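Local coordinates for putative aminooxidase (Propionibacterium acnes, PDB 2BA9), which binds FAD and isomerises polyunsaturated fatty acids, producing conjugated linoleic acid, at residues 87-98 with 294-303; 20-30 with 415-424. All coordinates share one frame; numbering follows the deposited sequence.

Contact 1: 87-98 with 294-303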
loop_
_atom_site.group_PDB
_atom_site.type_symbol
_atom_site.label_atom_id
_atom_site.label_comp_id
_atom_site.label_asym_id
_atom_site.label_seq_id
_atom_site.Cartn_x
_atom_site.Cartn_y
_atom_site.Cartn_z
ATOM N N ARG A 87 -19.602 -3.020 3.155
ATOM C CA ARG A 87 -20.166 -4.356 2.986
ATOM C C ARG A 87 -20.057 -4.766 1.535
ATOM O O ARG A 87 -19.895 -3.921 0.658
ATOM C CB ARG A 87 -21.607 -4.496 3.541
ATOM C CG ARG A 87 -22.302 -3.229 4.117
ATOM C CD ARG A 87 -23.192 -3.492 5.369
ATOM N NE ARG A 87 -23.811 -4.821 5.465
ATOM C CZ ARG A 87 -24.607 -5.224 6.465
ATOM N NH1 ARG A 87 -24.915 -4.401 7.476
ATOM N NH2 ARG A 87 -25.111 -6.462 6.455
ATOM N N ARG A 88 -20.122 -6.067 1.292
ATOM C CA ARG A 88 -19.755 -6.605 -0.009
ATOM C C ARG A 88 -20.573 -7.833 -0.382
ATOM O O ARG A 88 -21.191 -8.477 0.457
ATOM C CB ARG A 88 -18.241 -6.917 -0.066
ATOM C CG ARG A 88 -17.769 -8.213 0.622
ATOM C CD ARG A 88 -18.048 -8.263 2.136
ATOM N NE ARG A 88 -17.586 -9.527 2.713
ATOM C CZ ARG A 88 -18.262 -10.675 2.659
ATOM N NH1 ARG A 88 -17.741 -11.768 3.212
ATOM N NH2 ARG A 88 -19.453 -10.747 2.056
ATOM N N GLU A 89 -20.581 -8.125 -1.667
ATOM C CA GLU A 89 -21.061 -9.404 -2.161
ATOM C C GLU A 89 -19.985 -10.007 -3.075
ATOM O O GLU A 89 -18.962 -9.370 -3.367
ATOM C CB GLU A 89 -22.392 -9.238 -2.886
ATOM C CG GLU A 89 -22.285 -8.592 -4.258
ATOM C CD GLU A 89 -23.624 -8.149 -4.821
ATOM O OE1 GLU A 89 -24.677 -8.523 -4.265
ATOM O OE2 GLU A 89 -23.616 -7.408 -5.832
ATOM N N PHE A 90 -20.232 -11.232 -3.520
ATOM C CA PHE A 90 -19.292 -11.942 -4.362
ATOM C C PHE A 90 -19.941 -12.294 -5.670
ATOM O O PHE A 90 -21.073 -12.767 -5.695
ATOM C CB PHE A 90 -18.752 -13.184 -3.648
ATOM C CG PHE A 90 -17.712 -12.856 -2.624
ATOM C CD1 PHE A 90 -16.404 -12.616 -3.009
ATOM C CD2 PHE A 90 -18.051 -12.743 -1.273
ATOM C CE1 PHE A 90 -15.428 -12.280 -2.069
ATOM C CE2 PHE A 90 -17.086 -12.420 -0.317
ATOM C CZ PHE A 90 -15.772 -12.180 -0.718
ATOM N N LEU A 91 -19.202 -12.028 -6.748
ATOM C CA LEU A 91 -19.660 -12.162 -8.116
ATOM C C LEU A 91 -18.745 -13.108 -8.865
ATOM O O LEU A 91 -17.544 -13.134 -8.624
ATOM C CB LEU A 91 -19.580 -10.816 -8.851
ATOM C CG LEU A 91 -20.353 -9.626 -8.294
ATOM C CD1 LEU A 91 -20.109 -8.439 -9.188
ATOM C CD2 LEU A 91 -21.839 -9.962 -8.168
ATOM N N HIS A 92 -19.324 -13.863 -9.787
ATOM C CA HIS A 92 -18.553 -14.616 -10.760
ATOM C C HIS A 92 -18.195 -13.675 -11.902
ATOM O O HIS A 92 -18.704 -12.557 -12.003
ATOM C CB HIS A 92 -19.332 -15.846 -11.256
ATOM C CG HIS A 92 -19.363 -16.974 -10.273
ATOM N ND1 HIS A 92 -18.227 -17.647 -9.883
ATOM C CD2 HIS A 92 -20.392 -17.560 -9.617
ATOM C CE1 HIS A 92 -18.551 -18.587 -9.014
ATOM N NE2 HIS A 92 -19.859 -18.552 -8.829
ATOM N N GLU A 93 -17.296 -14.125 -12.764
ATOM C CA GLU A 93 -16.844 -13.287 -13.856
ATOM C C GLU A 93 -17.952 -12.937 -14.849
ATOM O O GLU A 93 -17.785 -12.006 -15.633
ATOM C CB GLU A 93 -15.682 -13.936 -14.590
ATOM C CG GLU A 93 -16.013 -15.215 -15.320
ATOM C CD GLU A 93 -14.769 -15.833 -15.867
ATOM O OE1 GLU A 93 -14.717 -16.112 -17.071
ATOM O OE2 GLU A 93 -13.820 -15.990 -15.082
ATOM N N ASP A 94 -19.062 -13.679 -14.810
ATOM C CA ASP A 94 -20.241 -13.384 -15.634
ATOM C C ASP A 94 -21.303 -12.548 -14.911
ATOM O O ASP A 94 -22.404 -12.348 -15.435
ATOM C CB ASP A 94 -20.879 -14.690 -16.127
ATOM C CG ASP A 94 -21.575 -15.467 -15.013
ATOM O OD1 ASP A 94 -21.605 -14.975 -13.857
ATOM O OD2 ASP A 94 -22.079 -16.582 -15.300
ATOM N N GLY A 95 -21.000 -12.079 -13.705
ATOM C CA GLY A 95 -21.931 -11.226 -12.965
ATOM C C GLY A 95 -22.903 -11.925 -12.023
ATOM O O GLY A 95 -23.694 -11.253 -11.349
ATOM N N GLU A 96 -22.831 -13.253 -11.954
ATOM C CA GLU A 96 -23.659 -14.029 -11.030
ATOM C C GLU A 96 -23.220 -13.853 -9.563
ATOM O O GLU A 96 -22.050 -14.041 -9.212
ATOM C CB GLU A 96 -23.617 -15.498 -11.411
ATOM C CG GLU A 96 -24.706 -16.337 -10.772
ATOM C CD GLU A 96 -24.499 -17.789 -11.034
ATOM O OE1 GLU A 96 -23.453 -18.326 -10.593
ATOM O OE2 GLU A 96 -25.360 -18.375 -11.711
ATOM N N ILE A 97 -24.176 -13.463 -8.731
ATOM C CA ILE A 97 -23.974 -13.329 -7.295
ATOM C C ILE A 97 -23.933 -14.726 -6.686
ATOM O O ILE A 97 -24.752 -15.597 -7.030
ATOM C CB ILE A 97 -25.122 -12.513 -6.621
ATOM C CG1 ILE A 97 -25.126 -11.060 -7.110
ATOM C CG2 ILE A 97 -25.001 -12.550 -5.108
ATOM C CD1 ILE A 97 -26.506 -10.383 -7.061
ATOM N N TYR A 98 -22.965 -14.949 -5.808
ATOM C CA TYR A 98 -22.897 -16.179 -5.061
ATOM C C TYR A 98 -22.242 -15.931 -3.727
ATOM O O TYR A 98 -21.549 -14.920 -3.553
ATOM C CB TYR A 98 -22.128 -17.250 -5.833
ATOM C CG TYR A 98 -20.621 -17.065 -5.914
ATOM C CD1 TYR A 98 -19.761 -17.962 -5.300
ATOM C CD2 TYR A 98 -20.062 -16.015 -6.643
ATOM C CE1 TYR A 98 -18.380 -17.815 -5.388
ATOM C CE2 TYR A 98 -18.693 -15.864 -6.740
ATOM C CZ TYR A 98 -17.854 -16.767 -6.115
ATOM O OH TYR A 98 -16.483 -16.609 -6.217
ATOM N N ILE A 294 -24.530 -2.385 -2.985
ATOM C CA ILE A 294 -23.474 -2.996 -2.186
ATOM C C ILE A 294 -22.196 -3.097 -3.048
ATOM O O ILE A 294 -22.286 -3.086 -4.276
ATOM C CB ILE A 294 -23.922 -4.392 -1.692
ATOM C CG1 ILE A 294 -23.022 -4.879 -0.555
ATOM C CG2 ILE A 294 -23.973 -5.408 -2.860
ATOM C CD1 ILE A 294 -23.611 -6.093 0.180
ATOM N N SER A 295 -21.021 -3.161 -2.415
ATOM C CA SER A 295 -19.752 -3.363 -3.155
ATOM C C SER A 295 -19.660 -4.815 -3.647
ATOM O O SER A 295 -20.314 -5.697 -3.124
ATOM C CB SER A 295 -18.528 -3.015 -2.294
ATOM O OG SER A 295 -18.477 -1.629 -1.985
ATOM N N GLY A 296 -18.849 -5.067 -4.659
ATOM C CA GLY A 296 -18.723 -6.428 -5.182
ATOM C C GLY A 296 -17.299 -6.862 -5.447
ATOM O O GLY A 296 -16.506 -6.083 -5.978
ATOM N N TYR A 297 -16.992 -8.106 -5.074
ATOM C CA TYR A 297 -15.705 -8.750 -5.353
ATOM C C TYR A 297 -15.874 -9.834 -6.413
ATOM O O TYR A 297 -16.955 -10.425 -6.566
ATOM C CB TYR A 297 -15.117 -9.398 -4.095
ATOM C CG TYR A 297 -14.513 -8.418 -3.101
ATOM C CD1 TYR A 297 -13.145 -8.370 -2.868
ATOM C CD2 TYR A 297 -15.326 -7.541 -2.397
ATOM C CE1 TYR A 297 -12.609 -7.464 -1.935
ATOM C CE2 TYR A 297 -14.809 -6.646 -1.490
ATOM C CZ TYR A 297 -13.451 -6.602 -1.264
ATOM O OH TYR A 297 -12.963 -5.685 -0.350
ATOM N N VAL A 298 -14.789 -10.094 -7.138
ATOM C CA VAL A 298 -14.817 -11.040 -8.249
ATOM C C VAL A 298 -13.585 -11.932 -8.205
ATOM O O VAL A 298 -12.592 -11.693 -8.928
ATOM C CB VAL A 298 -14.956 -10.332 -9.617
ATOM C CG1 VAL A 298 -15.379 -11.326 -10.710
ATOM C CG2 VAL A 298 -15.971 -9.223 -9.541
ATOM N N PRO A 299 -13.626 -12.957 -7.328
ATOM C CA PRO A 299 -12.526 -13.918 -7.238
ATOM C C PRO A 299 -12.145 -14.499 -8.585
ATOM O O PRO A 299 -10.971 -14.633 -8.877
ATOM C CB PRO A 299 -13.084 -15.000 -6.312
ATOM C CG PRO A 299 -14.083 -14.270 -5.467
ATOM C CD PRO A 299 -14.691 -13.243 -6.340
ATOM N N ASP A 300 -13.134 -14.819 -9.411
ATOM C CA ASP A 300 -12.868 -15.292 -10.772
ATOM C C ASP A 300 -11.838 -14.434 -11.501
ATOM O O ASP A 300 -10.994 -14.969 -12.231
ATOM C CB ASP A 300 -14.161 -15.345 -11.611
ATOM C CG ASP A 300 -15.014 -16.557 -11.298
ATOM O OD1 ASP A 300 -14.543 -17.498 -10.606
ATOM O OD2 ASP A 300 -16.169 -16.577 -11.752
ATOM N N ASN A 301 -11.934 -13.108 -11.309
ATOM C CA ASN A 301 -11.117 -12.116 -12.040
ATOM C C ASN A 301 -9.796 -11.768 -11.338
ATOM O O ASN A 301 -9.036 -10.944 -11.841
ATOM C CB ASN A 301 -11.923 -10.836 -12.324
ATOM C CG ASN A 301 -12.922 -10.998 -13.473
ATOM O OD1 ASN A 301 -12.931 -12.010 -14.176
ATOM N ND2 ASN A 301 -13.742 -9.972 -13.694
ATOM N N MET A 302 -9.527 -12.448 -10.218
ATOM C CA MET A 302 -8.259 -12.343 -9.478
ATOM C C MET A 302 -7.235 -13.430 -9.863
ATOM O O MET A 302 -6.114 -13.442 -9.354
ATOM C CB MET A 302 -8.537 -12.445 -7.980
ATOM C CG MET A 302 -9.406 -11.351 -7.431
ATOM S SD MET A 302 -9.856 -11.697 -5.722
ATOM C CE MET A 302 -11.374 -10.723 -5.540
ATOM N N ARG A 303 -7.652 -14.361 -10.717
ATOM C CA ARG A 303 -6.772 -15.308 -11.375
ATOM C C ARG A 303 -5.846 -14.577 -12.352
ATOM O O ARG A 303 -6.300 -13.685 -13.077
ATOM C CB ARG A 303 -7.590 -16.270 -12.228
ATOM C CG ARG A 303 -8.473 -17.211 -11.483
ATOM C CD ARG A 303 -8.981 -18.321 -12.410
ATOM N NE ARG A 303 -10.246 -17.980 -13.075
ATOM C CZ ARG A 303 -10.442 -17.904 -14.392
ATOM N NH1 ARG A 303 -9.465 -18.150 -15.255
ATOM N NH2 ARG A 303 -11.647 -17.602 -14.848
HETATM O O HOH W 1 -19.224 -1.020 0.699
HETATM O O HOH W 2 -23.066 -4.839 -6.205
HETATM O O HOH W 3 -15.623 -10.401 -16.106
HETATM O O HOH W 4 -12.830 -17.583 -18.110
#

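Contact 2: 20-30 with 415-424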
loop_
_atom_site.group_PDB
_atom_site.type_symbol
_atom_site.label_atom_id
_atom_site.label_comp_id
_atom_site.label_asym_id
_atom_site.label_seq_id
_atom_site.Cartn_x
_atom_site.Cartn_y
_atom_site.Cartn_z
ATOM N N ALA A 20 4.608 10.968 8.377
ATOM C CA ALA A 20 4.811 10.251 9.654
ATOM C C ALA A 20 6.246 10.392 10.142
ATOM O O ALA A 20 6.500 10.490 11.344
ATOM C CB ALA A 20 4.454 8.777 9.498
ATOM N N ALA A 21 7.187 10.384 9.204
ATOM C CA ALA A 21 8.589 10.555 9.529
ATOM C C ALA A 21 8.768 11.915 10.187
ATOM O O ALA A 21 9.443 12.043 11.224
ATOM C CB ALA A 21 9.440 10.433 8.277
ATOM N N GLY A 22 8.134 12.928 9.595
ATOM C CA GLY A 22 8.152 14.272 10.164
ATOM C C GLY A 22 7.543 14.322 11.553
ATOM O O GLY A 22 8.166 14.824 12.493
ATOM N N MET A 23 6.315 13.818 11.674
ATOM C CA MET A 23 5.616 13.732 12.977
ATOM C C MET A 23 6.479 13.135 14.067
ATOM O O MET A 23 6.576 13.686 15.156
ATOM C CB MET A 23 4.355 12.871 12.858
ATOM C CG MET A 23 3.664 12.551 14.187
ATOM S SD MET A 23 2.258 11.457 13.983
ATOM C CE MET A 23 1.950 10.880 15.646
ATOM N N TYR A 24 7.079 11.986 13.791
ATOM C CA TYR A 24 7.785 11.241 14.841
ATOM C C TYR A 24 9.188 11.766 15.108
ATOM O O TYR A 24 9.714 11.613 16.223
ATOM C CB TYR A 24 7.780 9.733 14.554
ATOM C CG TYR A 24 6.414 9.127 14.826
ATOM C CD1 TYR A 24 5.944 8.961 16.129
ATOM C CD2 TYR A 24 5.580 8.756 13.783
ATOM C CE1 TYR A 24 4.666 8.434 16.375
ATOM C CE2 TYR A 24 4.317 8.230 14.017
ATOM C CZ TYR A 24 3.865 8.070 15.300
ATOM O OH TYR A 24 2.603 7.550 15.478
ATOM N N LEU A 25 9.794 12.397 14.106
ATOM C CA LEU A 25 11.050 13.109 14.332
ATOM C C LEU A 25 10.783 14.306 15.243
ATOM O O LEU A 25 11.469 14.491 16.257
ATOM C CB LEU A 25 11.701 13.537 13.005
ATOM C CG LEU A 25 12.506 12.424 12.316
ATOM C CD1 LEU A 25 12.782 12.734 10.840
ATOM C CD2 LEU A 25 13.815 12.171 13.063
ATOM N N GLU A 26 9.774 15.099 14.878
ATOM C CA GLU A 26 9.372 16.248 15.676
ATOM C C GLU A 26 9.195 15.833 17.137
ATOM O O GLU A 26 9.777 16.443 18.030
ATOM C CB GLU A 26 8.073 16.847 15.137
ATOM C CG GLU A 26 7.728 18.202 15.734
ATOM C CD GLU A 26 6.452 18.777 15.161
ATOM O OE1 GLU A 26 6.409 19.031 13.948
ATOM O OE2 GLU A 26 5.501 18.992 15.936
ATOM N N GLN A 27 8.412 14.778 17.357
ATOM C CA GLN A 27 8.082 14.294 18.710
ATOM C C GLN A 27 9.275 13.763 19.519
ATOM O O GLN A 27 9.253 13.794 20.749
ATOM C CB GLN A 27 6.963 13.247 18.636
ATOM C CG GLN A 27 5.617 13.849 18.243
ATOM C CD GLN A 27 4.496 12.833 18.130
ATOM O OE1 GLN A 27 3.333 13.203 18.001
ATOM N NE2 GLN A 27 4.835 11.551 18.179
ATOM N N ALA A 28 10.315 13.310 18.819
ATOM C CA ALA A 28 11.577 12.883 19.438
ATOM C C ALA A 28 12.533 14.045 19.695
ATOM O O ALA A 28 13.609 13.850 20.274
ATOM C CB ALA A 28 12.268 11.835 18.556
ATOM N N GLY A 29 12.158 15.246 19.265
ATOM C CA GLY A 29 12.964 16.441 19.515
ATOM C C GLY A 29 13.852 16.853 18.356
ATOM O O GLY A 29 14.780 17.642 18.530
ATOM N N PHE A 30 13.567 16.320 17.174
ATOM C CA PHE A 30 14.265 16.716 15.951
ATOM C C PHE A 30 13.410 17.761 15.206
ATOM O O PHE A 30 12.473 17.410 14.465
ATOM C CB PHE A 30 14.536 15.484 15.069
ATOM C CG PHE A 30 15.579 14.533 15.633
ATOM C CD1 PHE A 30 16.914 14.632 15.250
ATOM C CD2 PHE A 30 15.216 13.528 16.532
ATOM C CE1 PHE A 30 17.865 13.758 15.749
ATOM C CE2 PHE A 30 16.172 12.637 17.046
ATOM C CZ PHE A 30 17.497 12.752 16.653
ATOM N N SER A 415 8.057 4.303 9.649
ATOM C CA SER A 415 8.634 5.645 9.874
ATOM C C SER A 415 8.852 5.954 11.381
ATOM O O SER A 415 9.945 6.362 11.796
ATOM C CB SER A 415 7.785 6.736 9.199
ATOM O OG SER A 415 8.137 6.900 7.820
ATOM N N LYS A 416 7.814 5.733 12.183
ATOM C CA LYS A 416 7.893 5.803 13.663
ATOM C C LYS A 416 9.109 5.051 14.208
ATOM O O LYS A 416 9.907 5.596 14.984
ATOM C CB LYS A 416 6.607 5.206 14.268
ATOM C CG LYS A 416 6.509 5.154 15.794
ATOM C CD LYS A 416 5.272 4.356 16.203
ATOM C CE LYS A 416 4.933 4.487 17.680
ATOM N NZ LYS A 416 5.878 3.739 18.528
ATOM N N ASP A 417 9.234 3.789 13.816
ATOM C CA ASP A 417 10.300 2.925 14.327
ATOM C C ASP A 417 11.679 3.360 13.815
ATOM O O ASP A 417 12.662 3.191 14.511
ATOM C CB ASP A 417 10.045 1.462 13.943
ATOM C CG ASP A 417 8.954 0.801 14.780
ATOM O OD1 ASP A 417 8.603 1.311 15.869
ATOM O OD2 ASP A 417 8.453 -0.255 14.353
ATOM N N LEU A 418 11.743 3.928 12.607
ATOM C CA LEU A 418 13.011 4.427 12.057
ATOM C C LEU A 418 13.663 5.445 12.993
ATOM O O LEU A 418 14.880 5.455 13.156
ATOM C CB LEU A 418 12.814 5.057 10.677
ATOM C CG LEU A 418 14.092 5.346 9.873
ATOM C CD1 LEU A 418 14.618 4.078 9.180
ATOM C CD2 LEU A 418 13.832 6.462 8.853
ATOM N N VAL A 419 12.836 6.300 13.582
ATOM C CA VAL A 419 13.302 7.333 14.497
ATOM C C VAL A 419 13.835 6.665 15.756
ATOM O O VAL A 419 14.898 7.026 16.261
ATOM C CB VAL A 419 12.170 8.307 14.888
ATOM C CG1 VAL A 419 12.687 9.347 15.882
ATOM C CG2 VAL A 419 11.560 8.977 13.646
ATOM N N THR A 420 13.094 5.673 16.244
ATOM C CA THR A 420 13.533 4.854 17.373
ATOM C C THR A 420 14.818 4.101 17.061
ATOM O O THR A 420 15.731 4.079 17.870
ATOM C CB THR A 420 12.471 3.816 17.789
ATOM O OG1 THR A 420 11.198 4.459 17.948
ATOM C CG2 THR A 420 12.874 3.147 19.098
ATOM N N ARG A 421 14.889 3.491 15.883
ATOM C CA ARG A 421 16.016 2.613 15.551
ATOM C C ARG A 421 17.339 3.346 15.322
ATOM O O ARG A 421 18.403 2.820 15.697
ATOM C CB ARG A 421 15.692 1.751 14.331
ATOM C CG ARG A 421 14.582 0.730 14.569
ATOM C CD ARG A 421 14.608 -0.338 13.517
ATOM N NE ARG A 421 14.367 0.210 12.190
ATOM C CZ ARG A 421 14.954 -0.194 11.058
ATOM N NH1 ARG A 421 15.888 -1.148 11.045
ATOM N NH2 ARG A 421 14.608 0.386 9.913
ATOM N N PHE A 422 17.281 4.543 14.730
ATOM C CA PHE A 422 18.499 5.238 14.294
ATOM C C PHE A 422 18.738 6.674 14.804
ATOM O O PHE A 422 19.880 7.151 14.797
ATOM C CB PHE A 422 18.532 5.259 12.773
ATOM C CG PHE A 422 18.471 3.897 12.152
ATOM C CD1 PHE A 422 19.466 2.964 12.406
ATOM C CD2 PHE A 422 17.418 3.540 11.321
ATOM C CE1 PHE A 422 19.411 1.696 11.838
ATOM C CE2 PHE A 422 17.364 2.285 10.747
ATOM C CZ PHE A 422 18.362 1.364 11.003
ATOM N N PHE A 423 17.697 7.374 15.230
ATOM C CA PHE A 423 17.847 8.793 15.522
ATOM C C PHE A 423 17.976 9.075 17.008
ATOM O O PHE A 423 18.892 9.785 17.431
ATOM C CB PHE A 423 16.701 9.593 14.903
ATOM C CG PHE A 423 16.787 9.699 13.404
ATOM C CD1 PHE A 423 17.166 10.889 12.797
ATOM C CD2 PHE A 423 16.512 8.596 12.600
ATOM C CE1 PHE A 423 17.251 10.992 11.405
ATOM C CE2 PHE A 423 16.589 8.681 11.209
ATOM C CZ PHE A 423 16.959 9.885 10.607
ATOM N N VAL A 424 17.071 8.519 17.806
ATOM C CA VAL A 424 17.055 8.820 19.242
ATOM C C VAL A 424 18.326 8.306 19.934
ATOM O O VAL A 424 18.663 7.123 19.881
ATOM C CB VAL A 424 15.787 8.267 19.935
ATOM C CG1 VAL A 424 14.562 9.074 19.516
ATOM C CG2 VAL A 424 15.587 6.808 19.602
ATOM O OXT VAL A 424 19.066 9.089 20.529
#

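Contact 1: 87-98 with 294-303
Phe-90 and Tyr-297 meet in the middle of this contact, side by side on one face of the sheet. Phe-90 reaches the base of its neighbour obliquely, CE1 lying 3.5 Å from Tyr-297 CB, with the ring planes 43° apart. Pro-299 extends the apolar patch, with CG 3.8 Å from Phe-90 CD1 and also against the hydroxyl of Tyr-98. Farther along the Tyr-297 ring, CD2 and CE2 pack on CB and CG of Arg-88, whose guanidinium turns away to a salt bridge with Glu-101. Underneath runs parallel pairing of strands 88-91 and 295-297, within the mixed sheet of this amine-oxidase-type flavoprotein: Glu-89 N donates to Ser-295 O, Tyr-297 N to Glu-89 O at 169°, and Leu-91 N to Tyr-297 O. Strand 310-315 takes the other edge of 295-297.

Beyond the strands, the type I turn from His-92 to Gly-95 is gripped by one carboxylate oxygen. Asp-300 OD2 accepts from Glu-93 N (2.9 Å) through its anti lone pair and from His-92 ND1 (3.0 Å), which lies above the carboxylate plane, while Tyr-98 covers a face of the imidazole. Outermost, Glu-93 OE2 makes a salt bridge to Arg-303 NH2 (2.7 Å) at the edge of the guanidinium, the two flat groups nearly coplanar at 15°.

Contact 2: 20-30 with 415-424
Lys-416 lies across one face of the Tyr-24 ring, where helix 408-423 packs against helix 16-28. The latter follows strand 9-12 in the FAD-binding Rossmann-type fold and probably carries part of its GxGxxG motif; the short segments cross at -40° with their axes 8.4 Å apart. Followed outward, Lys-416 CB sits 3.7 Å from Tyr-24 CD2. CG comes next, anti to the backbone N (chi1 179°), which lays it over the ring centre in a CH-pi contact, 3.8 Å from the centroid. CD moves on toward CE1 and CZ, CE keeps only a marginal touch on CE1, and a bend at chi4 then turns the amine. Met-23 CG backs the opposite face of the tyrosine, and Glu-72 of helix 68-77 takes its hydroxyl.

One turn on, Val-419 splits its two methyls between neighbours: CG1 meets Ala-28 CB at 3.7 Å, while CG2 faces Leu-25 CG and Tyr-24 CB. A turn the other way from Val-419, Ser-415 CB rests on Ala-20 and Ala-21, its hydroxyl hydrogen-bonded to Ala-17 O. At the far end, a Schellman motif with Gly-29 in positive phi closes helix 16-28 and is followed by Phe-30. The edge of Phe-423 points at the face of Phe-30 in a T-shaped pair, planes at 89°. Leu-25 CD2 comes over a face of that same Phe-423 ring, 3.6 Å from CD1, and Phe-30 CZ reaches Phe-423 O at 3.4 Å.

In the fold
Contacts 1 and 2 lie on opposite sides of the chain's centre, their centres about 42 Å apart, and share no helix or strand. Contact 2 joins two helices beside the parallel FAD-binding sheet, bringing the beginning and end of the chain together; contact 1 is nested within the long stretch of chain that contact 2 closes, and belongs to the mixed sheet. Most touching residues of contact 2 are buried, and side-chain packing between aliphatic and aromatic groups holds them. Contact 1 is only partly buried: main-chain bonds join neighbouring strands, and its outer part is built from carboxylates, a histidine, an arginine and bridging waters.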